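Local coordinates for tail spike protein gp49 (Pseudomonas phage LKA1, PDB 4RU4), which probably cleaves the O-specific polysaccharide of Pseudomonas as a lyase of the phage tailspike, helping the virus to enter its host, at residues A129-P140 with N179-A190; F158-E169 with D300-R309. All coordinates share one frame; numbering follows the deposited sequence.

Contact 1. Residues A129-P140 with N179-A190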
loop_
_atom_site.group_PDB
_atom_site.type_symbol
_atom_site.label_atom_id
_atom_site.label_comp_id
_atom_site.label_asym_id
_atom_site.label_seq_id
_atom_site.Cartn_x
_atom_site.Cartn_y
_atom_site.Cartn_z
ATOM N N ALA B 129 24.382 -16.322 8.931
ATOM C CA ALA B 129 23.162 -15.629 8.557
ATOM C C ALA B 129 23.020 -15.769 7.049
ATOM O O ALA B 129 24.026 -15.805 6.335
ATOM C CB ALA B 129 23.238 -14.139 8.968
ATOM N N GLY B 130 21.787 -15.899 6.561
ATOM C CA GLY B 130 21.558 -16.017 5.136
ATOM C C GLY B 130 21.632 -17.444 4.614
ATOM O O GLY B 130 21.351 -17.700 3.445
ATOM N N SER B 131 22.015 -18.378 5.478
ATOM C CA SER B 131 22.106 -19.774 5.080
ATOM C C SER B 131 20.718 -20.381 4.927
ATOM O O SER B 131 19.737 -19.883 5.507
ATOM C CB SER B 131 22.897 -20.589 6.102
ATOM O OG SER B 131 23.047 -21.948 5.677
ATOM N N LEU B 132 20.635 -21.454 4.141
ATOM C CA LEU B 132 19.401 -22.221 4.049
ATOM C C LEU B 132 19.680 -23.692 4.290
ATOM O O LEU B 132 18.921 -24.555 3.847
ATOM C CB LEU B 132 18.687 -22.022 2.707
ATOM C CG LEU B 132 18.087 -20.634 2.513
ATOM C CD1 LEU B 132 19.093 -19.784 1.744
ATOM C CD2 LEU B 132 16.724 -20.648 1.817
ATOM N N THR B 133 20.772 -23.968 5.000
ATOM C CA THR B 133 21.164 -25.344 5.299
ATOM C C THR B 133 21.579 -25.519 6.756
ATOM O O THR B 133 22.420 -24.784 7.273
ATOM C CB THR B 133 22.336 -25.789 4.413
ATOM O OG1 THR B 133 22.002 -25.545 3.044
ATOM C CG2 THR B 133 22.608 -27.276 4.609
ATOM N N ILE B 134 20.999 -26.526 7.397
ATOM C CA ILE B 134 21.232 -26.788 8.799
ATOM C C ILE B 134 21.717 -28.225 8.962
ATOM O O ILE B 134 21.090 -29.162 8.441
ATOM C CB ILE B 134 19.899 -26.659 9.610
ATOM C CG1 ILE B 134 19.240 -25.295 9.390
ATOM C CG2 ILE B 134 20.147 -26.902 11.080
ATOM C CD1 ILE B 134 20.074 -24.119 9.858
ATOM N N ASP B 135 22.815 -28.386 9.702
ATOM C CA ASP B 135 23.417 -29.692 9.954
ATOM C C ASP B 135 23.180 -30.160 11.395
ATOM O O ASP B 135 23.768 -29.617 12.337
ATOM C CB ASP B 135 24.933 -29.641 9.688
ATOM C CG ASP B 135 25.265 -29.352 8.236
ATOM O OD1 ASP B 135 24.510 -29.807 7.342
ATOM O OD2 ASP B 135 26.281 -28.662 7.988
ATOM N N PHE B 136 22.339 -31.184 11.551
ATOM C CA PHE B 136 21.996 -31.719 12.858
ATOM C C PHE B 136 23.005 -32.761 13.307
ATOM O O PHE B 136 23.565 -33.495 12.482
ATOM C CB PHE B 136 20.596 -32.329 12.816
ATOM C CG PHE B 136 19.496 -31.298 12.871
ATOM C CD1 PHE B 136 19.005 -30.726 11.707
ATOM C CD2 PHE B 136 18.967 -30.901 14.084
ATOM C CE1 PHE B 136 17.978 -29.776 11.752
ATOM C CE2 PHE B 136 17.950 -29.942 14.141
ATOM C CZ PHE B 136 17.472 -29.371 12.957
ATOM N N ALA B 137 23.237 -32.815 14.616
ATOM C CA ALA B 137 24.217 -33.728 15.187
ATOM C C ALA B 137 23.851 -35.191 14.980
ATOM O O ALA B 137 24.721 -36.053 14.983
ATOM C CB ALA B 137 24.405 -33.441 16.668
ATOM N N SER B 138 22.567 -35.478 14.801
ATOM C CA SER B 138 22.112 -36.856 14.614
ATOM C C SER B 138 20.759 -36.802 13.918
ATOM O O SER B 138 20.236 -35.707 13.698
ATOM C CB SER B 138 22.011 -37.588 15.959
ATOM O OG SER B 138 20.991 -37.039 16.780
ATOM N N THR B 139 20.191 -37.957 13.574
ATOM C CA THR B 139 18.975 -37.981 12.736
ATOM C C THR B 139 17.799 -37.173 13.306
ATOM O O THR B 139 17.300 -37.511 14.372
ATOM C CB THR B 139 18.451 -39.435 12.577
ATOM O OG1 THR B 139 19.471 -40.255 12.006
ATOM C CG2 THR B 139 17.215 -39.461 11.684
ATOM N N PRO B 140 17.346 -36.112 12.597
ATOM C CA PRO B 140 16.234 -35.314 13.130
ATOM C C PRO B 140 14.871 -35.837 12.715
ATOM O O PRO B 140 14.706 -36.265 11.570
ATOM C CB PRO B 140 16.459 -33.940 12.491
ATOM C CG PRO B 140 17.115 -34.247 11.183
ATOM C CD PRO B 140 17.985 -35.461 11.440
ATOM N N ASN B 179 21.527 -36.218 7.970
ATOM C CA ASN B 179 21.450 -35.252 9.062
ATOM C C ASN B 179 21.304 -33.802 8.609
ATOM O O ASN B 179 21.239 -32.886 9.429
ATOM C CB ASN B 179 22.667 -35.385 9.969
ATOM C CG ASN B 179 22.634 -36.648 10.761
ATOM O OD1 ASN B 179 21.586 -37.280 10.873
ATOM N ND2 ASN B 179 23.773 -37.034 11.323
ATOM N N THR B 180 21.254 -33.610 7.299
ATOM C CA THR B 180 21.195 -32.279 6.721
ATOM C C THR B 180 19.766 -31.860 6.421
ATOM O O THR B 180 19.056 -32.535 5.674
ATOM C CB THR B 180 21.974 -32.242 5.413
ATOM O OG1 THR B 180 23.330 -32.630 5.665
ATOM C CG2 THR B 180 21.939 -30.834 4.813
ATOM N N VAL B 181 19.363 -30.724 6.978
ATOM C CA VAL B 181 18.025 -30.192 6.762
ATOM C C VAL B 181 18.092 -28.839 6.027
ATOM O O VAL B 181 18.699 -27.865 6.498
ATOM C CB VAL B 181 17.295 -30.052 8.106
ATOM C CG1 VAL B 181 15.943 -29.352 7.930
ATOM C CG2 VAL B 181 17.137 -31.428 8.754
ATOM N N THR B 182 17.489 -28.778 4.851
ATOM C CA THR B 182 17.455 -27.515 4.135
ATOM C C THR B 182 16.139 -26.813 4.483
ATOM O O THR B 182 15.160 -27.457 4.849
ATOM C CB THR B 182 17.615 -27.686 2.592
ATOM O OG1 THR B 182 16.648 -28.624 2.085
ATOM C CG2 THR B 182 19.046 -28.177 2.230
ATOM N N ILE B 183 16.116 -25.492 4.376
ATOM C CA ILE B 183 14.951 -24.744 4.851
ATOM C C ILE B 183 14.442 -23.824 3.757
ATOM O O ILE B 183 15.159 -23.553 2.769
ATOM C CB ILE B 183 15.285 -23.947 6.129
ATOM C CG1 ILE B 183 16.387 -22.902 5.847
ATOM C CG2 ILE B 183 15.675 -24.915 7.260
ATOM C CD1 ILE B 183 16.944 -22.214 7.091
ATOM N N ARG B 184 13.206 -23.360 3.918
ATOM C CA ARG B 184 12.530 -22.650 2.844
ATOM C C ARG B 184 12.836 -21.141 2.704
ATOM O O ARG B 184 12.581 -20.571 1.650
ATOM C CB ARG B 184 11.016 -22.904 2.918
ATOM C CG ARG B 184 10.657 -24.367 2.670
ATOM C CD ARG B 184 9.165 -24.656 2.843
ATOM N NE ARG B 184 8.885 -25.963 2.233
ATOM C CZ ARG B 184 7.735 -26.611 2.376
ATOM N NH1 ARG B 184 6.783 -26.072 3.103
ATOM N NH2 ARG B 184 7.531 -27.779 1.789
ATOM N N SER B 185 13.364 -20.498 3.745
ATOM C CA SER B 185 13.832 -19.116 3.597
ATOM C C SER B 185 15.130 -18.894 4.368
ATOM O O SER B 185 15.408 -19.591 5.331
ATOM C CB SER B 185 12.758 -18.083 3.997
ATOM O OG SER B 185 12.156 -18.415 5.245
ATOM N N ALA B 186 15.915 -17.917 3.939
ATOM C CA ALA B 186 17.248 -17.678 4.528
ATOM C C ALA B 186 17.175 -17.250 6.002
ATOM O O ALA B 186 16.295 -16.490 6.403
ATOM C CB ALA B 186 17.983 -16.636 3.702
ATOM N N LEU B 187 18.106 -17.752 6.810
ATOM C CA LEU B 187 18.201 -17.336 8.209
ATOM C C LEU B 187 18.430 -15.831 8.342
ATOM O O LEU B 187 19.245 -15.262 7.613
ATOM C CB LEU B 187 19.346 -18.077 8.908
ATOM C CG LEU B 187 19.214 -19.594 9.152
ATOM C CD1 LEU B 187 20.489 -20.094 9.798
ATOM C CD2 LEU B 187 17.985 -19.977 10.036
ATOM N N TYR B 188 17.717 -15.199 9.280
ATOM C CA TYR B 188 17.934 -13.789 9.603
ATOM C C TYR B 188 19.260 -13.582 10.340
ATOM O O TYR B 188 19.840 -12.511 10.263
ATOM C CB TYR B 188 16.828 -13.263 10.507
ATOM C CG TYR B 188 15.556 -12.909 9.760
ATOM C CD1 TYR B 188 14.577 -13.869 9.529
ATOM C CD2 TYR B 188 15.347 -11.610 9.288
ATOM C CE1 TYR B 188 13.407 -13.565 8.857
ATOM C CE2 TYR B 188 14.155 -11.278 8.622
ATOM C CZ TYR B 188 13.204 -12.277 8.404
ATOM O OH TYR B 188 12.044 -11.994 7.728
ATOM N N ALA B 189 19.730 -14.595 11.059
ATOM C CA ALA B 189 20.913 -14.434 11.916
ATOM C C ALA B 189 21.808 -15.655 11.907
ATOM O O ALA B 189 21.405 -16.750 11.482
ATOM C CB ALA B 189 20.486 -14.094 13.399
ATOM N N ALA B 190 23.020 -15.453 12.417
ATOM C CA ALA B 190 24.021 -16.499 12.533
ATOM C C ALA B 190 23.906 -17.081 13.929
ATOM O O ALA B 190 23.527 -16.363 14.869
ATOM C CB ALA B 190 25.427 -15.878 12.342
HETATM O O HOH W 1 25.074 -33.118 7.942
#
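Strands 133-135 and 180-183 run antiparallel, their axes 4.7 Å apart at an angle of 156°, with Ile134 and Val181 as the hydrogen-bonded pair. Val181 N reaches Ile134 O at 2.8 Å in a nearly straight bond (173°) and Ile134 N returns one to Val181 O; Phe136 N to Asn179 O and Ile183 N to Leu132 O carry the pairing outward. Beyond the strands it resumes where Leu187 N meets Ser131 O and Gly130 N meets Leu187 O. Gly130 has a positive phi, a conformation that glycine adopts readily.

Beta-branched and apolar residues suit the buried face. With Val181 CG1 anti to the backbone N (chi1 174°), the CG2 branch is turned to meet the Phe136 ring obliquely, 3.5 Å from Phe136 CE1; Pro140 CG meets the same methyl at 3.7 Å, while Pro140 CB lies over one ring face. Ile134 CD1 meets Leu187 CD1. The other face is more polar: the CG2 methyls of Thr133 and Thr180 touch at 3.6 Å, and a water bound to Thr180 OG1 makes a weak bond to Asp135 OD1. Just before strand 133-135, the end of the Leu132 side chain reaches toward 179-190, with CD2 3.5 Å from Ser185 C and CD1 against Ala186 CB.

The hairpin partner of strand 180-183 is strand 168-177, where Val173 packs on Val181; Ile183 and Leu187 face Phe148 and Ile150 of strand 147-151 in this Ig-like domain. Leu132 also packs on Ile322 of the second subunit, where the pairing borders a neighbouring chain of the trimer.

Contact 2. Residues F158-E169 with D300-R309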
loop_
_atom_site.group_PDB
_atom_site.type_symbol
_atom_site.label_atom_id
_atom_site.label_comp_id
_atom_site.label_asym_id
_atom_site.label_seq_id
_atom_site.Cartn_x
_atom_site.Cartn_y
_atom_site.Cartn_z
ATOM N N PHE B 158 19.659 -11.535 21.449
ATOM C CA PHE B 158 19.297 -10.718 20.279
ATOM C C PHE B 158 19.558 -9.196 20.523
ATOM O O PHE B 158 20.151 -8.494 19.691
ATOM C CB PHE B 158 17.822 -10.932 19.891
ATOM C CG PHE B 158 17.333 -9.993 18.786
ATOM C CD1 PHE B 158 17.663 -10.231 17.459
ATOM C CD2 PHE B 158 16.554 -8.884 19.088
ATOM C CE1 PHE B 158 17.218 -9.354 16.426
ATOM C CE2 PHE B 158 16.118 -8.007 18.082
ATOM C CZ PHE B 158 16.445 -8.253 16.754
ATOM N N SER B 159 19.069 -8.694 21.645
ATOM C CA SER B 159 19.243 -7.276 22.005
ATOM C C SER B 159 19.560 -7.073 23.483
ATOM O O SER B 159 18.966 -7.722 24.360
ATOM C CB SER B 159 17.986 -6.480 21.627
ATOM O OG SER B 159 18.039 -5.182 22.178
ATOM N N GLY B 160 20.478 -6.151 23.775
ATOM C CA GLY B 160 20.848 -5.888 25.141
ATOM C C GLY B 160 19.826 -5.039 25.885
ATOM O O GLY B 160 19.962 -4.843 27.091
ATOM N N PHE B 161 18.820 -4.518 25.178
ATOM C CA PHE B 161 17.878 -3.594 25.818
ATOM C C PHE B 161 17.037 -4.289 26.903
ATOM O O PHE B 161 16.648 -3.656 27.877
ATOM C CB PHE B 161 16.987 -2.895 24.777
ATOM C CG PHE B 161 17.655 -1.714 24.079
ATOM C CD1 PHE B 161 17.719 -0.468 24.705
ATOM C CD2 PHE B 161 18.200 -1.847 22.809
ATOM C CE1 PHE B 161 18.308 0.618 24.075
ATOM C CE2 PHE B 161 18.800 -0.741 22.148
ATOM C CZ PHE B 161 18.855 0.483 22.800
ATOM N N ARG B 162 16.749 -5.573 26.723
ATOM C CA ARG B 162 16.049 -6.370 27.747
ATOM C C ARG B 162 16.608 -7.759 27.796
ATOM O O ARG B 162 16.972 -8.316 26.775
ATOM C CB ARG B 162 14.524 -6.493 27.471
ATOM C CG ARG B 162 13.833 -5.137 27.448
ATOM C CD ARG B 162 12.369 -5.163 27.882
ATOM N NE ARG B 162 11.655 -4.008 27.341
ATOM C CZ ARG B 162 10.416 -3.640 27.698
ATOM N NH1 ARG B 162 9.757 -4.298 28.652
ATOM N NH2 ARG B 162 9.831 -2.603 27.102
ATOM N N THR B 163 16.653 -8.303 29.016
ATOM C CA THR B 163 17.014 -9.679 29.313
ATOM C C THR B 163 16.347 -10.691 28.387
ATOM O O THR B 163 16.996 -11.596 27.843
ATOM C CB THR B 163 16.547 -10.021 30.770
ATOM O OG1 THR B 163 17.205 -9.155 31.697
ATOM C CG2 THR B 163 16.832 -11.471 31.133
ATOM N N SER B 164 15.041 -10.537 28.237
ATOM C CA SER B 164 14.211 -11.512 27.542
ATOM C C SER B 164 14.332 -11.427 26.013
ATOM O O SER B 164 13.710 -12.209 25.294
ATOM C CB SER B 164 12.744 -11.325 27.946
ATOM O OG SER B 164 12.295 -10.031 27.531
ATOM N N TYR B 165 15.105 -10.466 25.511
ATOM C CA TYR B 165 15.258 -10.344 24.056
ATOM C C TYR B 165 16.323 -11.327 23.570
ATOM O O TYR B 165 17.449 -10.948 23.244
ATOM C CB TYR B 165 15.607 -8.900 23.643
ATOM C CG TYR B 165 14.500 -7.887 23.890
ATOM C CD1 TYR B 165 13.204 -8.285 24.213
ATOM C CD2 TYR B 165 14.759 -6.521 23.769
ATOM C CE1 TYR B 165 12.191 -7.345 24.433
ATOM C CE2 TYR B 165 13.763 -5.588 23.960
ATOM C CZ TYR B 165 12.495 -5.994 24.304
ATOM O OH TYR B 165 11.538 -5.023 24.491
ATOM N N ARG B 166 15.951 -12.599 23.540
ATOM C CA ARG B 166 16.867 -13.665 23.202
ATOM C C ARG B 166 16.853 -13.946 21.693
ATOM O O ARG B 166 15.868 -13.661 21.010
ATOM C CB ARG B 166 16.503 -14.921 23.999
ATOM C CG ARG B 166 16.615 -14.701 25.526
ATOM C CD ARG B 166 16.727 -16.026 26.300
ATOM N NE ARG B 166 16.807 -15.748 27.733
ATOM C CZ ARG B 166 15.824 -16.003 28.596
ATOM N NH1 ARG B 166 14.711 -16.598 28.177
ATOM N NH2 ARG B 166 15.965 -15.696 29.882
ATOM N N ALA B 167 17.942 -14.524 21.203
ATOM C CA ALA B 167 18.141 -14.790 19.781
ATOM C C ALA B 167 17.504 -16.102 19.366
ATOM O O ALA B 167 17.291 -16.992 20.184
ATOM C CB ALA B 167 19.650 -14.820 19.443
ATOM N N GLY B 168 17.216 -16.217 18.076
ATOM C CA GLY B 168 16.757 -17.468 17.484
ATOM C C GLY B 168 15.756 -17.117 16.394
ATOM O O GLY B 168 15.580 -15.941 16.080
ATOM N N GLU B 169 15.098 -18.111 15.806
ATOM C CA GLU B 169 14.050 -17.829 14.813
ATOM C C GLU B 169 13.319 -19.110 14.436
ATOM O O GLU B 169 13.756 -20.203 14.806
ATOM C CB GLU B 169 14.657 -17.198 13.530
ATOM C CG GLU B 169 15.763 -17.987 12.872
ATOM C CD GLU B 169 16.537 -17.136 11.850
ATOM O OE1 GLU B 169 16.044 -16.964 10.703
ATOM O OE2 GLU B 169 17.615 -16.605 12.218
ATOM N N ASP B 300 7.887 -13.258 26.108
ATOM C CA ASP B 300 8.135 -13.513 27.527
ATOM C C ASP B 300 9.554 -14.006 27.668
ATOM O O ASP B 300 10.369 -13.787 26.778
ATOM C CB ASP B 300 7.140 -14.532 28.094
ATOM C CG ASP B 300 7.058 -15.805 27.264
ATOM O OD1 ASP B 300 8.088 -16.223 26.682
ATOM O OD2 ASP B 300 5.950 -16.392 27.189
ATOM N N ALA B 301 9.842 -14.690 28.770
ATOM C CA ALA B 301 11.185 -15.210 29.024
ATOM C C ALA B 301 11.222 -16.736 29.043
ATOM O O ALA B 301 12.169 -17.344 29.563
ATOM C CB ALA B 301 11.714 -14.656 30.348
ATOM N N GLU B 302 10.193 -17.358 28.485
ATOM C CA GLU B 302 10.120 -18.813 28.468
ATOM C C GLU B 302 10.986 -19.402 27.351
ATOM O O GLU B 302 11.413 -18.689 26.438
ATOM C CB GLU B 302 8.660 -19.252 28.335
ATOM C CG GLU B 302 7.868 -18.781 29.544
ATOM C CD GLU B 302 6.417 -19.151 29.505
ATOM O OE1 GLU B 302 6.057 -20.099 28.777
ATOM O OE2 GLU B 302 5.631 -18.484 30.210
ATOM N N VAL B 303 11.232 -20.703 27.428
ATOM C CA VAL B 303 11.965 -21.403 26.369
ATOM C C VAL B 303 11.342 -21.075 25.000
ATOM O O VAL B 303 10.123 -21.125 24.821
ATOM C CB VAL B 303 11.970 -22.925 26.590
ATOM C CG1 VAL B 303 12.514 -23.672 25.335
ATOM C CG2 VAL B 303 12.767 -23.287 27.870
ATOM N N GLY B 304 12.190 -20.697 24.058
ATOM C CA GLY B 304 11.746 -20.377 22.715
ATOM C C GLY B 304 11.363 -18.926 22.499
ATOM O O GLY B 304 10.707 -18.602 21.500
ATOM N N CYS B 305 11.767 -18.043 23.413
ATOM C CA CYS B 305 11.348 -16.638 23.328
ATOM C C CYS B 305 12.172 -15.832 22.324
ATOM O O CYS B 305 12.880 -14.894 22.697
ATOM C CB CYS B 305 11.351 -15.951 24.710
ATOM S SG CYS B 305 12.913 -16.032 25.633
ATOM N N VAL B 306 12.013 -16.164 21.051
ATOM C CA VAL B 306 12.842 -15.616 19.977
ATOM C C VAL B 306 12.270 -14.316 19.435
ATOM O O VAL B 306 11.161 -13.940 19.824
ATOM C CB VAL B 306 12.998 -16.653 18.850
ATOM C CG1 VAL B 306 13.724 -17.880 19.414
ATOM C CG2 VAL B 306 11.624 -17.029 18.238
ATOM N N PRO B 307 13.040 -13.605 18.583
ATOM C CA PRO B 307 12.550 -12.324 18.079
ATOM C C PRO B 307 11.291 -12.451 17.214
ATOM O O PRO B 307 11.010 -13.486 16.623
ATOM C CB PRO B 307 13.718 -11.824 17.214
ATOM C CG PRO B 307 14.953 -12.429 17.907
ATOM C CD PRO B 307 14.464 -13.819 18.204
ATOM N N VAL B 308 10.547 -11.364 17.149
ATOM C CA VAL B 308 9.307 -11.339 16.426
ATOM C C VAL B 308 9.657 -10.921 15.001
ATOM O O VAL B 308 10.191 -9.819 14.808
ATOM C CB VAL B 308 8.380 -10.284 17.055
ATOM C CG1 VAL B 308 7.130 -10.090 16.185
ATOM C CG2 VAL B 308 8.037 -10.677 18.485
ATOM N N ARG B 309 9.356 -11.763 14.007
ATOM C CA ARG B 309 9.793 -11.467 12.631
ATOM C C ARG B 309 8.744 -11.719 11.564
ATOM O O ARG B 309 8.004 -12.682 11.656
ATOM C CB ARG B 309 11.035 -12.297 12.278
ATOM C CG ARG B 309 12.288 -11.906 13.080
ATOM C CD ARG B 309 13.506 -12.475 12.383
ATOM N NE ARG B 309 14.793 -12.134 13.006
ATOM C CZ ARG B 309 15.382 -12.840 13.965
ATOM N NH1 ARG B 309 14.809 -13.938 14.474
ATOM N NH2 ARG B 309 16.570 -12.460 14.412
HETATM O O HOH W 2 10.964 -12.383 24.575
HETATM O O HOH W 3 13.370 -12.411 21.813
HETATM O O HOH W 4 14.302 -16.756 32.077
HETATM O O HOH W 5 18.144 -14.174 16.135
#
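Arg309 NH1 donates to Gly168 O at 2.7 Å, in the plane of both the carbonyl and the guanidinium, and Arg166 NH1 donates to Ala301 O at 3.0 Å; these two bonds join the Ig-like domain, through a loop and strand 168-177, to the pectin lyase-like beta-helix. The second approaches from above the Ala301 carbonyl plane, though Ala301 O lies in the guanidinium plane. Both arginines are extended from CG to NE, which lets their guanidinium groups reach backbone carbonyls of the other segment, and both also form salt bridges outside the two segments, Arg166 NH2 with Asp155 and Arg309 NE with Glu336.

Two waters bridge backbone carbonyls, one donating to Ser164 O and Asp300 O, another to Arg166 O and Cys305 O; a third accepts from Gly168 N and the side-chain Arg309 NH2.

Glycine suits position 168: its phi (145°) is one that residues with a side chain rarely adopt, and Val306 CG1 lies 3.6 Å from Gly168 CA. Phe158, its CG anti to the backbone N (chi1 173°), brings its ring to Pro307, a rigid, apolar partner for an aromatic face. In this CH-pi contact Pro307 CG sits 3.8 Å from the ring centroid, 27° off the normal.

How the contacts relate
The two contacts lie 20 Å apart between centres, on the same side of the chain's centre, and their segments alternate in the sequence: 129-140, 158-169, 179-190, 300-309. Contact 1 lies within the Ig-like domain, whereas contact 2 joins that domain to the pectin lyase-like part. Strands 168-177 and 180-183, consecutive in the chain and neighbours in one sheet, link them. Glu169 of contact 2 probably accepts hydrogen bonds from the backbone N atoms of Tyr188 and Ala189 of contact 1, and Tyr188 packs on Arg309. The inserted domain is thus tied both internally and to the beta-helix against which it rests.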